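Local coordinates for uncharacterized protein (Enterococcus faecalis, PDB 3CEX) that is of unknown function but belongs to the DinB superfamily and forms a helical-bundle fold, seen here as a two-chain assembly, at residues E76-D84 / E94-A102; I41-T51 / D154-T165. All coordinates share one frame; numbering follows the deposited sequence.

Contact 1 of 2, residues E76-D84 / E94-A102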
loop_
_atom_site.group_PDB
_atom_site.type_symbol
_atom_site.label_atom_id
_atom_site.label_comp_id
_atom_site.label_asym_id
_atom_site.label_seq_id
_atom_site.Cartn_x
_atom_site.Cartn_y
_atom_site.Cartn_z
ATOM N N GLU A 76 -2.474 -26.859 8.669
ATOM C CA GLU A 76 -2.923 -28.167 8.126
ATOM C C GLU A 76 -3.745 -28.059 6.839
ATOM O O GLU A 76 -3.689 -28.935 6.000
ATOM C CB GLU A 76 -3.746 -28.929 9.162
ATOM C CG GLU A 76 -2.944 -29.390 10.383
ATOM C CD GLU A 76 -3.003 -28.417 11.547
ATOM O OE1 GLU A 76 -3.239 -27.212 11.321
ATOM O OE2 GLU A 76 -2.803 -28.852 12.697
ATOM N N LYS A 77 -4.492 -26.975 6.671
ATOM C CA LYS A 77 -5.272 -26.742 5.443
ATOM C C LYS A 77 -4.388 -26.391 4.269
ATOM O O LYS A 77 -4.652 -26.800 3.139
ATOM C CB LYS A 77 -6.255 -25.593 5.638
ATOM C CG LYS A 77 -7.226 -25.752 6.801
ATOM C CD LYS A 77 -7.990 -27.019 6.725
ATOM C CE LYS A 77 -8.904 -27.084 5.536
ATOM N NZ LYS A 77 -9.786 -28.282 5.737
ATOM N N PHE A 78 -3.349 -25.599 4.550
ATOM C CA PHE A 78 -2.408 -25.164 3.545
ATOM C C PHE A 78 -1.469 -26.316 3.174
ATOM O O PHE A 78 -1.121 -26.476 2.003
ATOM C CB PHE A 78 -1.631 -23.932 4.035
ATOM C CG PHE A 78 -2.332 -22.632 3.774
ATOM C CD1 PHE A 78 -3.263 -22.131 4.660
ATOM C CD2 PHE A 78 -2.043 -21.902 2.635
ATOM C CE1 PHE A 78 -3.888 -20.914 4.410
ATOM C CE2 PHE A 78 -2.680 -20.711 2.380
ATOM C CZ PHE A 78 -3.592 -20.212 3.268
ATOM N N ALA A 79 -1.056 -27.091 4.174
ATOM C CA ALA A 79 -0.094 -28.206 4.015
ATOM C C ALA A 79 1.132 -27.834 3.178
ATOM O O ALA A 79 1.516 -28.548 2.244
ATOM C CB ALA A 79 -0.784 -29.475 3.471
ATOM N N LEU A 80 1.753 -26.721 3.538
ATOM C CA LEU A 80 2.923 -26.218 2.814
ATOM C C LEU A 80 4.128 -27.144 2.994
ATOM O O LEU A 80 4.323 -27.698 4.067
ATOM C CB LEU A 80 3.272 -24.801 3.279
ATOM C CG LEU A 80 2.263 -23.665 3.047
ATOM C CD1 LEU A 80 2.880 -22.331 3.451
ATOM C CD2 LEU A 80 1.814 -23.649 1.612
ATOM N N ASP A 81 4.926 -27.314 1.941
ATOM C CA ASP A 81 6.202 -28.032 2.074
ATOM C C ASP A 81 7.273 -27.091 2.637
ATOM O O ASP A 81 8.363 -26.966 2.100
ATOM C CB ASP A 81 6.625 -28.647 0.735
ATOM C CG ASP A 81 7.680 -29.772 0.885
ATOM O OD1 ASP A 81 7.937 -30.332 2.023
ATOM O OD2 ASP A 81 8.242 -30.110 -0.193
ATOM N N LEU A 82 6.946 -26.456 3.756
ATOM C CA LEU A 82 7.833 -25.570 4.479
ATOM C C LEU A 82 7.648 -25.849 5.968
ATOM O O LEU A 82 6.518 -26.064 6.435
ATOM C CB LEU A 82 7.482 -24.115 4.220
ATOM C CG LEU A 82 7.723 -23.525 2.835
ATOM C CD1 LEU A 82 7.234 -22.089 2.869
ATOM C CD2 LEU A 82 9.203 -23.618 2.380
ATOM N N PRO A 83 8.747 -25.850 6.731
ATOM C CA PRO A 83 8.621 -26.159 8.150
ATOM C C PRO A 83 8.015 -24.986 8.929
ATOM O O PRO A 83 8.217 -23.829 8.553
ATOM C CB PRO A 83 10.078 -26.412 8.576
ATOM C CG PRO A 83 10.891 -25.562 7.644
ATOM C CD PRO A 83 10.136 -25.553 6.336
ATOM N N ASP A 84 7.243 -25.281 9.974
ATOM C CA ASP A 84 6.840 -24.250 10.929
ATOM C C ASP A 84 7.961 -24.181 11.956
ATOM O O ASP A 84 8.297 -25.181 12.572
ATOM C CB ASP A 84 5.496 -24.583 11.604
ATOM C CG ASP A 84 4.304 -24.418 10.667
ATOM O OD1 ASP A 84 4.269 -23.424 9.907
ATOM O OD2 ASP A 84 3.398 -25.272 10.684
ATOM N N GLU A 94 13.165 -20.241 -4.113
ATOM C CA GLU A 94 12.767 -21.627 -4.207
ATOM C C GLU A 94 11.807 -22.021 -3.091
ATOM O O GLU A 94 10.894 -22.807 -3.322
ATOM C CB GLU A 94 14.022 -22.501 -4.237
ATOM C CG GLU A 94 14.902 -22.228 -5.501
ATOM C CD GLU A 94 16.033 -21.162 -5.339
ATOM O OE1 GLU A 94 15.996 -20.298 -4.412
ATOM O OE2 GLU A 94 16.984 -21.218 -6.173
ATOM N N GLU A 95 11.975 -21.436 -1.906
ATOM C CA GLU A 95 11.009 -21.598 -0.811
ATOM C C GLU A 95 9.679 -20.908 -1.107
ATOM O O GLU A 95 8.611 -21.471 -0.814
ATOM C CB GLU A 95 11.578 -21.082 0.509
ATOM C CG GLU A 95 12.636 -22.005 1.122
ATOM C CD GLU A 95 13.306 -21.428 2.370
ATOM O OE1 GLU A 95 13.391 -20.195 2.507
ATOM O OE2 GLU A 95 13.806 -22.218 3.192
ATOM N N ALA A 96 9.737 -19.705 -1.695
ATOM C CA ALA A 96 8.533 -18.947 -2.056
ATOM C C ALA A 96 7.667 -19.690 -3.084
ATOM O O ALA A 96 6.458 -19.618 -3.019
ATOM C CB ALA A 96 8.904 -17.516 -2.569
ATOM N N ALA A 97 8.288 -20.382 -4.040
ATOM C CA ALA A 97 7.554 -21.182 -5.028
ATOM C C ALA A 97 6.772 -22.334 -4.403
ATOM O O ALA A 97 5.911 -22.898 -5.048
ATOM C CB ALA A 97 8.517 -21.738 -6.080
ATOM N N LYS A 98 7.092 -22.695 -3.162
ATOM C CA LYS A 98 6.402 -23.756 -2.467
ATOM C C LYS A 98 5.141 -23.265 -1.765
ATOM O O LYS A 98 4.386 -24.076 -1.221
ATOM C CB LYS A 98 7.329 -24.421 -1.441
ATOM C CG LYS A 98 8.447 -25.222 -2.089
ATOM C CD LYS A 98 9.164 -26.072 -1.056
ATOM C CE LYS A 98 10.663 -26.234 -1.330
ATOM N NZ LYS A 98 11.022 -27.614 -1.647
ATOM N N VAL A 99 4.914 -21.952 -1.748
ATOM C CA VAL A 99 3.673 -21.454 -1.184
ATOM C C VAL A 99 2.640 -21.481 -2.311
ATOM O O VAL A 99 2.559 -20.572 -3.132
ATOM C CB VAL A 99 3.815 -20.077 -0.552
ATOM C CG1 VAL A 99 2.445 -19.625 -0.006
ATOM C CG2 VAL A 99 4.900 -20.096 0.577
ATOM N N VAL A 100 1.906 -22.591 -2.373
ATOM C CA VAL A 100 0.879 -22.827 -3.371
ATOM C C VAL A 100 -0.321 -23.442 -2.655
ATOM O O VAL A 100 -0.159 -24.062 -1.604
ATOM C CB VAL A 100 1.376 -23.761 -4.524
ATOM C CG1 VAL A 100 2.493 -23.083 -5.298
ATOM C CG2 VAL A 100 1.832 -25.152 -3.993
ATOM N N VAL A 101 -1.516 -23.249 -3.214
ATOM C CA VAL A 101 -2.743 -23.784 -2.619
ATOM C C VAL A 101 -3.520 -24.628 -3.628
ATOM O O VAL A 101 -3.411 -24.438 -4.856
ATOM C CB VAL A 101 -3.680 -22.663 -2.089
ATOM C CG1 VAL A 101 -3.086 -21.968 -0.857
ATOM C CG2 VAL A 101 -3.996 -21.652 -3.199
ATOM N N ALA A 102 -4.330 -25.547 -3.098
ATOM C CA ALA A 102 -5.188 -26.399 -3.926
ATOM C C ALA A 102 -6.428 -25.653 -4.447
ATOM O O ALA A 102 -6.900 -25.932 -5.551
ATOM C CB ALA A 102 -5.589 -27.662 -3.143
HETATM O O HOH W 1 -3.882 -26.308 -0.046
HETATM O O HOH W 2 4.218 -26.441 -0.844
#
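Asp81 N donates to water 2 at 3.0 Å. The water also lies near Lys98 O, but too close for that half of a bridge to be certain. Each segment takes in the end of a short helix, 74-78 or 93-96, and the coil after it. They belong to the long connection between helix 44-62 and helix 104-124 of the DinB-like bundle. No direct hydrogen bond joins them.

The chain leaves helix 74-78 at Ala79, which has positive phi, and then makes an inverse gamma turn centred on Asp81. The other segment makes a type I turn from Ala96 to Val99. Both then run as irregular coil past each other.

Apolar contacts line the inner side. CG of Leu82 lies beside its backbone N (chi1 -69°), and the branches fork over the second segment. CD1 meets Val99 CG2 at 3.8 Å, with the two side chains at about a right angle. CD2 rests on Glu95 CB at 3.9 Å, against the aliphatic part of that residue. The Glu95 carboxylate is held elsewhere, by Trp89 NE1 and Thr92 N. Leu80 sends CD2 toward Val100 O at 3.8 Å. Val101 lies alongside Phe78, pointing the same way, and its CG1 comes obliquely to the ring. Trp49, Trp69, Leu106 and Leu107 also pack against Phe78, so this end is buried.

The outer edge is polar and exposed. Lys98 CD lies 3.4 Å from Asp81 O. Beyond it the chain bends, and Lys98 NZ stays 4.0 Å from Asp81 OD2, beyond a salt bridge, so the attraction is probably modest. At the far end, water 1 accepts from Ala102 N at 3.2 Å and makes a weak bond to Lys77 O.

Contact 2 of 2, residues I41-T51 / D154-T165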
loop_
_atom_site.group_PDB
_atom_site.type_symbol
_atom_site.label_atom_id
_atom_site.label_comp_id
_atom_site.label_asym_id
_atom_site.label_seq_id
_atom_site.Cartn_x
_atom_site.Cartn_y
_atom_site.Cartn_z
ATOM N N ILE A 41 9.580 -11.736 -8.164
ATOM C CA ILE A 41 8.199 -11.371 -8.270
ATOM C C ILE A 41 7.372 -12.534 -7.702
ATOM O O ILE A 41 7.306 -13.622 -8.304
ATOM C CB ILE A 41 7.807 -11.093 -9.730
ATOM C CG1 ILE A 41 8.714 -10.027 -10.344
ATOM C CG2 ILE A 41 6.316 -10.729 -9.810
ATOM C CD1 ILE A 41 8.673 -8.665 -9.625
ATOM N N LYS A 42 6.816 -12.327 -6.528
ATOM C CA LYS A 42 5.985 -13.308 -5.833
ATOM C C LYS A 42 4.638 -13.566 -6.535
ATOM O O LYS A 42 4.063 -12.686 -7.195
ATOM C CB LYS A 42 5.755 -12.877 -4.366
ATOM C CG LYS A 42 7.032 -12.612 -3.502
ATOM C CD LYS A 42 7.816 -13.920 -3.222
ATOM C CE LYS A 42 8.745 -13.745 -2.010
ATOM N NZ LYS A 42 10.008 -12.981 -2.313
ATOM N N SER A 43 4.155 -14.796 -6.420
ATOM C CA SER A 43 2.810 -15.164 -6.860
ATOM C C SER A 43 1.769 -14.454 -6.041
ATOM O O SER A 43 2.048 -14.018 -4.915
ATOM C CB SER A 43 2.598 -16.678 -6.732
ATOM O OG SER A 43 2.559 -17.127 -5.390
ATOM N N VAL A 44 0.571 -14.334 -6.596
ATOM C CA VAL A 44 -0.570 -13.804 -5.827
ATOM C C VAL A 44 -0.854 -14.703 -4.628
ATOM O O VAL A 44 -1.115 -14.208 -3.545
ATOM C CB VAL A 44 -1.826 -13.578 -6.706
ATOM C CG1 VAL A 44 -3.060 -13.208 -5.870
ATOM C CG2 VAL A 44 -1.541 -12.484 -7.723
ATOM N N THR A 45 -0.734 -16.011 -4.792
ATOM C CA THR A 45 -0.903 -16.929 -3.654
ATOM C C THR A 45 0.101 -16.601 -2.539
ATOM O O THR A 45 -0.298 -16.458 -1.364
ATOM C CB THR A 45 -0.733 -18.389 -4.047
ATOM O OG1 THR A 45 -1.808 -18.787 -4.894
ATOM C CG2 THR A 45 -0.721 -19.303 -2.792
ATOM N N TRP A 46 1.380 -16.434 -2.889
ATOM C CA TRP A 46 2.391 -16.064 -1.855
ATOM C C TRP A 46 2.057 -14.730 -1.170
ATOM O O TRP A 46 2.138 -14.608 0.048
ATOM C CB TRP A 46 3.788 -16.003 -2.452
ATOM C CG TRP A 46 4.906 -15.870 -1.413
ATOM C CD1 TRP A 46 5.694 -16.881 -0.948
ATOM C CD2 TRP A 46 5.338 -14.680 -0.723
ATOM N NE1 TRP A 46 6.582 -16.413 -0.034
ATOM C CE2 TRP A 46 6.391 -15.066 0.141
ATOM C CE3 TRP A 46 4.952 -13.329 -0.756
ATOM C CZ2 TRP A 46 7.074 -14.145 0.972
ATOM C CZ3 TRP A 46 5.617 -12.412 0.087
ATOM C CH2 TRP A 46 6.656 -12.832 0.946
ATOM N N LEU A 47 1.683 -13.727 -1.975
ATOM C CA LEU A 47 1.371 -12.382 -1.454
ATOM C C LEU A 47 0.195 -12.378 -0.490
ATOM O O LEU A 47 0.240 -11.730 0.555
ATOM C CB LEU A 47 1.106 -11.408 -2.617
ATOM C CG LEU A 47 2.375 -11.078 -3.400
ATOM C CD1 LEU A 47 2.072 -10.467 -4.764
ATOM C CD2 LEU A 47 3.286 -10.115 -2.543
HETATM N N MSE A 48 -0.864 -13.092 -0.840
HETATM C CA MSE A 48 -2.050 -13.178 0.035
HETATM C C MSE A 48 -1.790 -14.005 1.276
HETATM O O MSE A 48 -2.180 -13.623 2.340
HETATM C CB MSE A 48 -3.229 -13.795 -0.707
HETATM C CG MSE A 48 -3.979 -12.834 -1.447
HETATM SE SE MSE A 48 -5.649 -13.481 -2.203
HETATM C CE MSE A 48 -6.964 -13.280 -0.823
ATOM N N TRP A 49 -1.128 -15.144 1.133
ATOM C CA TRP A 49 -0.741 -15.944 2.297
ATOM C C TRP A 49 0.175 -15.133 3.216
ATOM O O TRP A 49 -0.021 -15.080 4.440
ATOM C CB TRP A 49 -0.008 -17.200 1.832
ATOM C CG TRP A 49 0.711 -17.879 2.932
ATOM C CD1 TRP A 49 0.166 -18.728 3.855
ATOM C CD2 TRP A 49 2.109 -17.771 3.264
ATOM N NE1 TRP A 49 1.126 -19.146 4.707
ATOM C CE2 TRP A 49 2.325 -18.580 4.371
ATOM C CE3 TRP A 49 3.193 -17.062 2.716
ATOM C CZ2 TRP A 49 3.592 -18.735 4.953
ATOM C CZ3 TRP A 49 4.414 -17.196 3.274
ATOM C CH2 TRP A 49 4.620 -18.023 4.398
ATOM N N HIS A 50 1.166 -14.459 2.618
ATOM C CA HIS A 50 2.111 -13.687 3.413
ATOM C C HIS A 50 1.450 -12.542 4.163
ATOM O O HIS A 50 1.773 -12.312 5.304
ATOM C CB HIS A 50 3.253 -13.112 2.586
ATOM C CG HIS A 50 3.991 -12.009 3.286
ATOM N ND1 HIS A 50 4.989 -12.251 4.198
ATOM C CD2 HIS A 50 3.842 -10.661 3.238
ATOM C CE1 HIS A 50 5.443 -11.101 4.669
ATOM N NE2 HIS A 50 4.757 -10.119 4.114
ATOM N N THR A 51 0.538 -11.828 3.504
ATOM C CA THR A 51 -0.197 -10.739 4.141
ATOM C C THR A 51 -1.034 -11.273 5.303
ATOM O O THR A 51 -0.998 -10.701 6.380
ATOM C CB THR A 51 -1.040 -9.978 3.116
ATOM O OG1 THR A 51 -0.131 -9.414 2.145
ATOM C CG2 THR A 51 -1.905 -8.834 3.777
ATOM N N ASP A 154 2.379 -2.902 5.264
ATOM C CA ASP A 154 2.723 -4.167 4.650
ATOM C C ASP A 154 1.558 -4.736 3.865
ATOM O O ASP A 154 1.749 -5.135 2.719
ATOM C CB ASP A 154 3.131 -5.189 5.734
ATOM C CG ASP A 154 3.351 -6.605 5.171
ATOM O OD1 ASP A 154 4.528 -6.924 4.944
ATOM O OD2 ASP A 154 2.351 -7.386 4.953
ATOM N N ALA A 155 0.376 -4.792 4.490
ATOM C CA ALA A 155 -0.797 -5.334 3.824
ATOM C C ALA A 155 -1.142 -4.504 2.595
ATOM O O ALA A 155 -1.358 -5.084 1.505
ATOM C CB ALA A 155 -2.014 -5.455 4.767
ATOM N N VAL A 156 -1.192 -3.175 2.741
ATOM C CA VAL A 156 -1.621 -2.336 1.618
ATOM C C VAL A 156 -0.606 -2.426 0.489
ATOM O O VAL A 156 -0.953 -2.601 -0.677
ATOM C CB VAL A 156 -1.914 -0.891 2.040
ATOM C CG1 VAL A 156 -2.293 -0.003 0.842
ATOM C CG2 VAL A 156 -3.051 -0.860 3.079
HETATM N N MSE A 157 0.666 -2.298 0.827
HETATM C CA MSE A 157 1.692 -2.327 -0.195
HETATM C C MSE A 157 1.731 -3.683 -0.961
HETATM O O MSE A 157 1.920 -3.718 -2.179
HETATM C CB MSE A 157 3.023 -2.009 0.497
HETATM C CG MSE A 157 4.152 -2.279 -0.299
HETATM SE SE MSE A 157 4.963 -4.078 -0.095
HETATM C CE MSE A 157 6.675 -3.220 -0.214
ATOM N N HIS A 158 1.580 -4.791 -0.246
ATOM C CA HIS A 158 1.463 -6.102 -0.907
ATOM C C HIS A 158 0.253 -6.261 -1.814
ATOM O O HIS A 158 0.344 -6.950 -2.824
ATOM C CB HIS A 158 1.571 -7.279 0.103
ATOM C CG HIS A 158 2.973 -7.496 0.571
ATOM N ND1 HIS A 158 3.368 -7.232 1.863
ATOM C CD2 HIS A 158 4.105 -7.800 -0.114
ATOM C CE1 HIS A 158 4.674 -7.455 1.974
ATOM N NE2 HIS A 158 5.148 -7.790 0.788
ATOM N N SER A 159 -0.842 -5.596 -1.481
ATOM C CA SER A 159 -2.057 -5.633 -2.329
ATOM C C SER A 159 -1.778 -4.951 -3.679
ATOM O O SER A 159 -2.196 -5.441 -4.729
ATOM C CB SER A 159 -3.271 -5.049 -1.573
ATOM O OG SER A 159 -3.238 -3.633 -1.478
ATOM N N GLY A 160 -0.974 -3.875 -3.670
ATOM C CA GLY A 160 -0.512 -3.251 -4.892
ATOM C C GLY A 160 0.362 -4.165 -5.705
ATOM O O GLY A 160 0.212 -4.250 -6.929
ATOM N N GLN A 161 1.286 -4.854 -5.035
ATOM C CA GLN A 161 2.155 -5.806 -5.765
ATOM C C GLN A 161 1.338 -6.918 -6.403
ATOM O O GLN A 161 1.647 -7.384 -7.491
ATOM C CB GLN A 161 3.246 -6.359 -4.809
ATOM C CG GLN A 161 4.286 -5.323 -4.439
ATOM C CD GLN A 161 5.296 -5.783 -3.384
ATOM O OE1 GLN A 161 5.116 -6.836 -2.769
ATOM N NE2 GLN A 161 6.380 -5.004 -3.205
ATOM N N ALA A 162 0.287 -7.368 -5.733
ATOM C CA ALA A 162 -0.576 -8.450 -6.290
ATOM C C ALA A 162 -1.206 -8.078 -7.619
ATOM O O ALA A 162 -1.340 -8.921 -8.500
ATOM C CB ALA A 162 -1.664 -8.850 -5.293
ATOM N N VAL A 163 -1.585 -6.813 -7.768
ATOM C CA VAL A 163 -2.099 -6.306 -9.051
ATOM C C VAL A 163 -1.088 -6.461 -10.177
ATOM O O VAL A 163 -1.430 -6.893 -11.279
ATOM C CB VAL A 163 -2.478 -4.841 -8.922
ATOM C CG1 VAL A 163 -2.809 -4.252 -10.282
ATOM C CG2 VAL A 163 -3.651 -4.682 -7.927
ATOM N N TYR A 164 0.166 -6.123 -9.883
ATOM C CA TYR A 164 1.263 -6.250 -10.846
ATOM C C TYR A 164 1.559 -7.702 -11.219
ATOM O O TYR A 164 1.719 -8.013 -12.386
ATOM C CB TYR A 164 2.500 -5.452 -10.340
ATOM C CG TYR A 164 2.532 -4.006 -10.828
ATOM C CD1 TYR A 164 1.377 -3.340 -11.208
ATOM C CD2 TYR A 164 3.716 -3.307 -10.923
ATOM C CE1 TYR A 164 1.406 -2.029 -11.699
ATOM C CE2 TYR A 164 3.748 -2.020 -11.415
ATOM C CZ TYR A 164 2.578 -1.385 -11.793
ATOM O OH TYR A 164 2.595 -0.087 -12.281
ATOM N N THR A 165 1.661 -8.584 -10.235
ATOM C CA THR A 165 1.856 -9.991 -10.536
ATOM C C THR A 165 0.721 -10.520 -11.421
ATOM O O THR A 165 0.947 -11.284 -12.356
ATOM C CB THR A 165 1.866 -10.825 -9.267
ATOM O OG1 THR A 165 3.031 -10.509 -8.505
ATOM C CG2 THR A 165 1.877 -12.335 -9.626
#
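Thr165 OG1 donates to Lys42 O at 2.7 Å, nearly in line with the carbonyl. This bond ties helix 144-170 to the residues just before helix 44-62. The two helices are antiparallel neighbours in the DinB-like four-helix bundle, with local axes 9.5 Å apart at 169°. Ser43 is the N-cap of the first helix, its OG accepting from Trp46 N.

The packing is tight at the centre. Leu47 is a knob in the hole formed by His158, Gln161, Ala162 and Thr165. Its CD1 lies 3.7 Å from Ala162 CA, and its CD2 lies 3.5 Å from His158 CD2. At the far end from Thr165, Thr51 CG2 presses on Ala155 CB at 3.5 Å.

The polar side is looser and partly exposed. His50 and His158 form an offset edge-to-face (T-shaped) pair, the edge of His50 toward the face of His158, planes at 72°. The selenium of Met157, a selenomethionine, covers the opposite face. With CG anti to the backbone N (chi1 163°), His50 brings NE2 to Asp154 OD1, a weak 3.3 Å bond. A glycerol, probably from the crystallisation liquor, hydrogen-bonds to His158 NE2. His50, Asp154 and His158 may sit where many DinB relatives carry a three-histidine metal site; no metal is seen here.

Tyr164 and Gln161 hydrogen-bond to Lys42 and Gly160 of the second subunit. Phe21 of helix 8-25 and Leu111 of helix 104-124 close over Thr51.

Contact 2 is in the core of the bundle and joins two of its long helices. Contact 1 is nearer the surface and joins two segments of the connection that lies between those helices in sequence. Their centres are 16 Å apart, and helix 44-62 is the common ground: Val99 CG2 packs on Trp46 CD1, and Phe78 CE2 on Trp49 CD1. The chemistry differs accordingly. Contact 1 combines aliphatic packing with waters between the segments and a distant charge pair. Contact 2 has close helix packing, one short hydroxyl-to-backbone hydrogen bond, a weak histidine-carboxylate one and a histidine-rich edge. The second subunit reaches contact 2 but does not touch contact 1.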